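Local coordinates for enoyl-CoA hydratase/isomerase family protein (Bacillus anthracis, PDB 3KQF) that probably catalyses the reversible addition of water across the double bond of 2-enoyl-CoA thioesters, as expected of a crotonase-family enoyl-CoA hydratase, at residues E96-A108 with I204-K216. Numbering follows the deposited sequence.
Sequences EMVEQLPQPVIAA and IASNGPIAVRLAK
Lys216 reaches from helix 209-222 into the loop that joins helix 81-99 to strand 105-109, and its ammonium group is gripped by backbone oxygens there. With CG anti to the backbone N (chi1 176°) and every later torsion extended, the full length of the chain carries NZ to Leu101 O at 2.8 Å and Gln103 O at 2.8 Å. NZ sits tilted 27° from the Leu101 carbonyl plane and above that of Gln103. A weak third bond runs to Glu99 O, and NZ also forms a salt bridge with Asp125 OD2, the oxygen that accepts a hydrogen bond from Val105 N. Lysine suits the place because its three N-H groups can be spread over several acceptors of a turning chain.

The Pro102 ring and the Arg213 side chain run side by side, Pro102 CG lying 3.5 Å from NH1 over one face of the flat guanidinium, which suits such cover. Gln103 CD lies over that same face, with amide and guanidinium planes 59° apart. Gln103 NE2 donates to Thr54 O and Ile48 O, and Arg213 NH2 to Glu51 O, with a weak further bond to Thr54 O. A water donates to Pro102 O and Arg213 O.

Apolar packing continues toward the sheet. Val212 CG1 presses tightly on Pro104 CG at 3.4 Å, and Ile204 CG2 meets the same compact ring atom at 4.0 Å; Ile204 CD1 touches Ile106 CD1.

At the entry to a central strand of the crotonase fold, the carbonyls of buried Leu101 and Gln103 thus share a lysine whose positive charge is probably stabilised by Asp125.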
ATOM      1  N   GLU A  96     -16.253  -3.425  13.719  1.00 12.04           N
ATOM      2  CA  GLU A  96     -16.918  -2.434  12.875  1.00 12.46           C
ATOM      3  C   GLU A  96     -17.305  -1.196  13.672  1.00 12.28           C
ATOM      4  O   GLU A  96     -17.171  -0.085  13.188  1.00 12.62           O
ATOM      5  CB  GLU A  96     -18.150  -3.028  12.209  1.00 13.79           C
ATOM      6  CG  GLU A  96     -17.786  -4.115  11.230  1.00 19.32           C
ATOM      7  CD  GLU A  96     -18.987  -4.819  10.667  1.00 24.84           C
ATOM      8  OE1 GLU A  96     -19.940  -5.097  11.438  1.00 25.96           O
ATOM      9  OE2 GLU A  96     -18.951  -5.136   9.459  1.00 34.63           O
HETATM   10  N   MSE A  97     -17.778  -1.393  14.900  1.00 11.65           N
HETATM   11  CA  MSE A  97     -18.168  -0.262  15.739  1.00 11.38           C
HETATM   12  C   MSE A  97     -16.968   0.615  16.113  1.00 11.85           C
HETATM   13  O   MSE A  97     -17.097   1.846  16.188  1.00 11.32           O
HETATM   14  CB  MSE A  97     -18.905  -0.751  16.987  1.00 11.92           C
HETATM   15  CG  MSE A  97     -20.219  -1.461  16.699  1.00 15.63           C
HETATM   16 SE   MSE A  97     -21.044  -2.104  18.369  1.00 21.15          SE
HETATM   17  CE  MSE A  97     -21.267  -0.384  19.153  1.00 17.32           C
ATOM     18  N   VAL A  98     -15.806  -0.010  16.347  1.00 10.90           N
ATOM     19  CA  VAL A  98     -14.580   0.750  16.657  1.00 11.61           C
ATOM     20  C   VAL A  98     -14.199   1.564  15.443  1.00 11.86           C
ATOM     21  O   VAL A  98     -13.952   2.767  15.533  1.00 12.43           O
ATOM     22  CB  VAL A  98     -13.370  -0.178  16.978  1.00 10.27           C
ATOM     23  CG1 VAL A  98     -12.046   0.651  17.019  1.00  9.37           C
ATOM     24  CG2 VAL A  98     -13.595  -0.926  18.266  1.00 12.26           C
ATOM     25  N   GLU A  99     -14.186   0.903  14.294  0.60 12.37           N
ATOM     26  CA  GLU A  99     -13.784   1.525  13.055  0.60 13.50           C
ATOM     27  C   GLU A  99     -14.694   2.690  12.678  0.60 14.17           C
ATOM     28  O   GLU A  99     -14.209   3.724  12.221  0.60 14.91           O
ATOM     29  CB  GLU A  99     -13.745   0.478  11.942  0.60 13.38           C
ATOM     30  CG  GLU A  99     -12.981   0.905  10.727  0.60 14.47           C
ATOM     31  CD  GLU A  99     -12.726  -0.244   9.773  0.60 14.97           C
ATOM     32  OE1 GLU A  99     -11.545  -0.453   9.400  0.60 14.57           O
ATOM     33  OE2 GLU A  99     -13.692  -0.959   9.428  0.60 14.19           O
ATOM     34  N   GLN A 100     -15.995   2.532  12.906  1.00 13.84           N
ATOM     35  CA  GLN A 100     -16.979   3.571  12.573  1.00 14.63           C
ATOM     36  C   GLN A 100     -17.255   4.670  13.601  1.00 14.28           C
ATOM     37  O   GLN A 100     -18.112   5.518  13.365  1.00 13.89           O
ATOM     38  CB  GLN A 100     -18.274   2.901  12.135  1.00 15.49           C
ATOM     39  CG  GLN A 100     -18.077   2.071  10.873  1.00 18.25           C
ATOM     40  CD  GLN A 100     -19.287   1.233  10.517  1.00 24.38           C
ATOM     41  OE1 GLN A 100     -20.334   1.346  11.149  1.00 31.29           O
ATOM     42  NE2 GLN A 100     -19.142   0.369   9.507  1.00 27.21           N
ATOM     43  N   LEU A 101     -16.537   4.684  14.716  1.00 14.52           N
ATOM     44  CA  LEU A 101     -16.669   5.798  15.653  1.00 13.02           C
ATOM     45  C   LEU A 101     -16.279   7.082  14.917  1.00 11.68           C
ATOM     46  O   LEU A 101     -15.356   7.074  14.085  1.00 10.33           O
ATOM     47  CB  LEU A 101     -15.742   5.642  16.841  1.00 13.21           C
ATOM     48  CG  LEU A 101     -16.159   4.691  17.936  1.00 13.42           C
ATOM     49  CD1 LEU A 101     -15.010   4.569  18.950  1.00 12.88           C
ATOM     50  CD2 LEU A 101     -17.463   5.179  18.578  1.00 13.73           C
ATOM     51  N   PRO A 102     -16.979   8.190  15.200  1.00 10.75           N
ATOM     52  CA  PRO A 102     -16.616   9.416  14.516  1.00 10.32           C
ATOM     53  C   PRO A 102     -15.241   9.904  14.904  1.00  9.87           C
ATOM     54  O   PRO A 102     -14.564  10.584  14.124  1.00 10.14           O
ATOM     55  CB  PRO A 102     -17.684  10.427  14.994  1.00 11.25           C
ATOM     56  CG  PRO A 102     -18.289   9.834  16.187  1.00 13.05           C
ATOM     57  CD  PRO A 102     -18.194   8.353  16.018  1.00 10.40           C
ATOM     58  N   GLN A 103     -14.820   9.563  16.113  1.00  8.90           N
ATOM     59  CA  GLN A 103     -13.536  10.016  16.601  1.00  8.34           C
ATOM     60  C   GLN A 103     -12.379   9.147  16.123  1.00  9.15           C
ATOM     61  O   GLN A 103     -12.556   7.952  15.901  1.00  8.23           O
ATOM     62  CB  GLN A 103     -13.490   9.957  18.129  1.00  8.42           C
ATOM     63  CG  GLN A 103     -14.523  10.774  18.889  1.00  9.28           C
ATOM     64  CD  GLN A 103     -15.837  10.046  19.156  1.00  9.52           C
ATOM     65  OE1 GLN A 103     -16.103   8.972  18.620  1.00 11.22           O
ATOM     66  NE2 GLN A 103     -16.672  10.651  20.008  1.00  7.65           N
ATOM     67  N   PRO A 104     -11.183   9.741  16.004  1.00 12.51           N
ATOM     68  CA  PRO A 104     -10.009   8.893  15.764  1.00 12.01           C
ATOM     69  C   PRO A 104      -9.824   7.933  16.966  1.00 13.26           C
ATOM     70  O   PRO A 104     -10.092   8.312  18.121  1.00 14.06           O
ATOM     71  CB  PRO A 104      -8.862   9.901  15.721  1.00 13.48           C
ATOM     72  CG  PRO A 104      -9.474  11.141  15.224  1.00 12.95           C
ATOM     73  CD  PRO A 104     -10.833  11.172  15.903  1.00 11.56           C
ATOM     74  N   VAL A 105      -9.351   6.721  16.700  1.00 14.00           N
ATOM     75  CA  VAL A 105      -9.127   5.728  17.734  1.00 12.22           C
ATOM     76  C   VAL A 105      -7.686   5.277  17.626  1.00 14.09           C
ATOM     77  O   VAL A 105      -7.228   4.877  16.540  1.00 14.00           O
ATOM     78  CB  VAL A 105     -10.107   4.491  17.586  1.00 11.89           C
ATOM     79  CG1 VAL A 105      -9.827   3.447  18.657  1.00 13.44           C
ATOM     80  CG2 VAL A 105     -11.588   4.937  17.578  1.00 14.24           C
ATOM     81  N   ILE A 106      -6.951   5.416  18.722  1.00 14.12           N
ATOM     82  CA  ILE A 106      -5.537   5.056  18.791  1.00 13.93           C
ATOM     83  C   ILE A 106      -5.386   3.807  19.616  1.00 13.87           C
ATOM     84  O   ILE A 106      -5.899   3.735  20.726  1.00 14.28           O
ATOM     85  CB  ILE A 106      -4.713   6.195  19.469  1.00 13.78           C
ATOM     86  CG1 ILE A 106      -4.945   7.535  18.738  1.00 15.15           C
ATOM     87  CG2 ILE A 106      -3.253   5.846  19.502  1.00 14.80           C
ATOM     88  CD1 ILE A 106      -4.239   8.761  19.406  1.00 17.09           C
ATOM     89  N   ALA A 107      -4.728   2.799  19.051  1.00 15.30           N
ATOM     90  CA  ALA A 107      -4.432   1.583  19.768  1.00 15.48           C
ATOM     91  C   ALA A 107      -3.095   1.757  20.493  1.00 14.87           C
ATOM     92  O   ALA A 107      -2.095   2.169  19.883  1.00 16.96           O
ATOM     93  CB  ALA A 107      -4.352   0.377  18.797  1.00 15.73           C
ATOM     94  N   ALA A 108      -3.084   1.511  21.801  1.00 13.45           N
ATOM     95  CA  ALA A 108      -1.858   1.561  22.596  1.00 14.10           C
ATOM     96  C   ALA A 108      -1.605   0.108  22.989  1.00 14.41           C
ATOM     97  O   ALA A 108      -2.197  -0.413  23.956  1.00 14.05           O
ATOM     98  CB  ALA A 108      -2.017   2.473  23.833  1.00 14.08           C
ATOM     99  N   ILE A 204      -4.303  15.757  18.645  1.00 14.40           N
ATOM    100  CA  ILE A 204      -5.466  15.598  17.748  1.00 13.50           C
ATOM    101  C   ILE A 204      -6.682  16.314  18.337  1.00 13.74           C
ATOM    102  O   ILE A 204      -7.433  16.975  17.609  1.00 11.82           O
ATOM    103  CB  ILE A 204      -5.754  14.108  17.461  1.00 12.97           C
ATOM    104  CG1 ILE A 204      -4.571  13.502  16.713  1.00 15.24           C
ATOM    105  CG2 ILE A 204      -7.031  13.957  16.635  1.00 13.56           C
ATOM    106  CD1 ILE A 204      -4.601  11.962  16.564  1.00 15.58           C
ATOM    107  N   ALA A 205      -6.845  16.222  19.659  1.00 14.82           N
ATOM    108  CA  ALA A 205      -7.939  16.909  20.351  1.00 16.07           C
ATOM    109  C   ALA A 205      -7.868  18.438  20.239  1.00 17.05           C
ATOM    110  O   ALA A 205      -8.892  19.110  20.398  1.00 19.11           O
ATOM    111  CB  ALA A 205      -7.976  16.493  21.839  1.00 16.59           C
ATOM    112  N   SER A 206      -6.667  19.002  20.052  1.00 17.45           N
ATOM    113  CA  SER A 206      -6.522  20.457  19.916  1.00 18.04           C
ATOM    114  C   SER A 206      -6.833  20.940  18.483  1.00 16.84           C
ATOM    115  O   SER A 206      -6.960  22.141  18.244  1.00 18.11           O
ATOM    116  CB  SER A 206      -5.124  20.929  20.363  1.00 18.97           C
ATOM    117  OG  SER A 206      -4.118  20.434  19.482  1.00 22.13           O
ATOM    118  N   ASN A 207      -6.922  20.022  17.526  1.00 15.14           N
ATOM    119  CA  ASN A 207      -7.284  20.391  16.153  1.00 13.97           C
ATOM    120  C   ASN A 207      -8.806  20.515  16.036  1.00 14.51           C
ATOM    121  O   ASN A 207      -9.539  20.159  16.973  1.00 14.71           O
ATOM    122  CB  ASN A 207      -6.690  19.408  15.150  1.00 12.61           C
ATOM    123  CG  ASN A 207      -5.188  19.499  15.099  1.00 14.78           C
ATOM    124  OD1 ASN A 207      -4.608  20.545  15.461  1.00 10.18           O
ATOM    125  ND2 ASN A 207      -4.534  18.410  14.675  1.00 13.97           N
ATOM    126  N   GLY A 208      -9.282  21.070  14.926  1.00 15.18           N
ATOM    127  CA  GLY A 208     -10.722  21.331  14.759  1.00 16.02           C
ATOM    128  C   GLY A 208     -11.491  20.029  14.743  1.00 15.59           C
ATOM    129  O   GLY A 208     -11.263  19.221  13.875  1.00 15.10           O
ATOM    130  N   PRO A 209     -12.414  19.825  15.716  1.00 14.66           N
ATOM    131  CA  PRO A 209     -13.080  18.513  15.758  1.00 15.11           C
ATOM    132  C   PRO A 209     -13.977  18.195  14.580  1.00 14.44           C
ATOM    133  O   PRO A 209     -14.124  17.030  14.240  1.00 15.06           O
ATOM    134  CB  PRO A 209     -13.866  18.528  17.082  1.00 15.37           C
ATOM    135  CG  PRO A 209     -13.961  19.953  17.477  1.00 15.12           C
ATOM    136  CD  PRO A 209     -12.801  20.695  16.835  1.00 15.67           C
ATOM    137  N   ILE A 210     -14.619  19.200  13.987  1.00 14.23           N
ATOM    138  CA  ILE A 210     -15.467  18.948  12.813  1.00 15.05           C
ATOM    139  C   ILE A 210     -14.546  18.528  11.670  1.00 14.35           C
ATOM    140  O   ILE A 210     -14.823  17.566  10.945  1.00 13.25           O
ATOM    141  CB  ILE A 210     -16.293  20.198  12.428  1.00 14.95           C
ATOM    142  CG1 ILE A 210     -17.292  20.528  13.533  1.00 17.95           C
ATOM    143  CG2 ILE A 210     -16.980  19.992  11.092  1.00 15.93           C
ATOM    144  CD1 ILE A 210     -18.083  21.789  13.284  1.00 15.50           C
ATOM    145  N   ALA A 211     -13.405  19.201  11.564  1.00 13.64           N
ATOM    146  CA  ALA A 211     -12.407  18.926  10.528  1.00 13.72           C
ATOM    147  C   ALA A 211     -11.789  17.518  10.673  1.00 14.78           C
ATOM    148  O   ALA A 211     -11.684  16.768   9.701  1.00 15.14           O
ATOM    149  CB  ALA A 211     -11.292  20.005  10.569  1.00 15.42           C
ATOM    150  N   VAL A 212     -11.432  17.151  11.903  1.00 15.01           N
ATOM    151  CA  VAL A 212     -10.845  15.835  12.168  1.00 15.13           C
ATOM    152  C   VAL A 212     -11.866  14.738  11.832  1.00 14.54           C
ATOM    153  O   VAL A 212     -11.528  13.744  11.181  1.00 15.01           O
ATOM    154  CB  VAL A 212     -10.339  15.705  13.613  1.00 14.25           C
ATOM    155  CG1 VAL A 212      -9.934  14.246  13.951  1.00 15.28           C
ATOM    156  CG2 VAL A 212      -9.162  16.656  13.864  1.00 14.41           C
ATOM    157  N   ARG A 213     -13.105  14.920  12.279  1.00 15.81           N
ATOM    158  CA  ARG A 213     -14.168  13.939  12.013  1.00 17.00           C
ATOM    159  C   ARG A 213     -14.432  13.795  10.524  1.00 18.32           C
ATOM    160  O   ARG A 213     -14.585  12.674  10.023  1.00 18.76           O
ATOM    161  CB  ARG A 213     -15.467  14.303  12.755  1.00 17.37           C
ATOM    162  CG  ARG A 213     -15.317  14.198  14.272  1.00 20.20           C
ATOM    163  CD  ARG A 213     -16.672  14.079  14.983  1.00 23.70           C
ATOM    164  NE  ARG A 213     -16.534  13.957  16.435  1.00 28.74           N
ATOM    165  CZ  ARG A 213     -17.506  13.570  17.267  1.00 30.16           C
ATOM    166  NH1 ARG A 213     -18.702  13.209  16.803  1.00 32.37           N
ATOM    167  NH2 ARG A 213     -17.272  13.503  18.574  1.00 28.76           N
ATOM    168  N   LEU A 214     -14.495  14.926   9.820  1.00 17.66           N
ATOM    169  CA  LEU A 214     -14.692  14.900   8.356  1.00 17.68           C
ATOM    170  C   LEU A 214     -13.489  14.250   7.639  1.00 16.79           C
ATOM    171  O   LEU A 214     -13.664  13.521   6.651  1.00 18.09           O
ATOM    172  CB  LEU A 214     -14.986  16.315   7.822  1.00 16.55           C
ATOM    173  CG  LEU A 214     -16.405  16.827   8.033  1.00 20.30           C
ATOM    174  CD1 LEU A 214     -16.509  18.345   7.743  1.00 16.71           C
ATOM    175  CD2 LEU A 214     -17.389  16.048   7.148  1.00 20.57           C
ATOM    176  N   ALA A 215     -12.281  14.492   8.131  1.00 15.34           N
ATOM    177  CA  ALA A 215     -11.075  13.849   7.567  1.00 16.38           C
ATOM    178  C   ALA A 215     -11.163  12.337   7.724  1.00 16.01           C
ATOM    179  O   ALA A 215     -10.832  11.586   6.798  1.00 15.31           O
ATOM    180  CB  ALA A 215      -9.782  14.381   8.219  1.00 16.50           C
ATOM    181  N   LYS A 216     -11.575  11.872   8.907  1.00 15.24           N
ATOM    182  CA  LYS A 216     -11.723  10.433   9.118  1.00 13.46           C
ATOM    183  C   LYS A 216     -12.723   9.862   8.117  1.00 13.88           C
ATOM    184  O   LYS A 216     -12.456   8.855   7.485  1.00 14.04           O
ATOM    185  CB  LYS A 216     -12.117  10.104  10.574  1.00 12.86           C
ATOM    186  CG  LYS A 216     -12.376   8.602  10.788  1.00 11.68           C
ATOM    187  CD  LYS A 216     -12.509   8.160  12.225  1.00 11.04           C
ATOM    188  CE  LYS A 216     -12.649   6.629  12.330  1.00 10.81           C
ATOM    189  NZ  LYS A 216     -12.710   6.180  13.749  1.00 10.67           N
TER
HETATM  190  O   HOH W   1     -15.665  10.695  11.594  1.00 10.03           O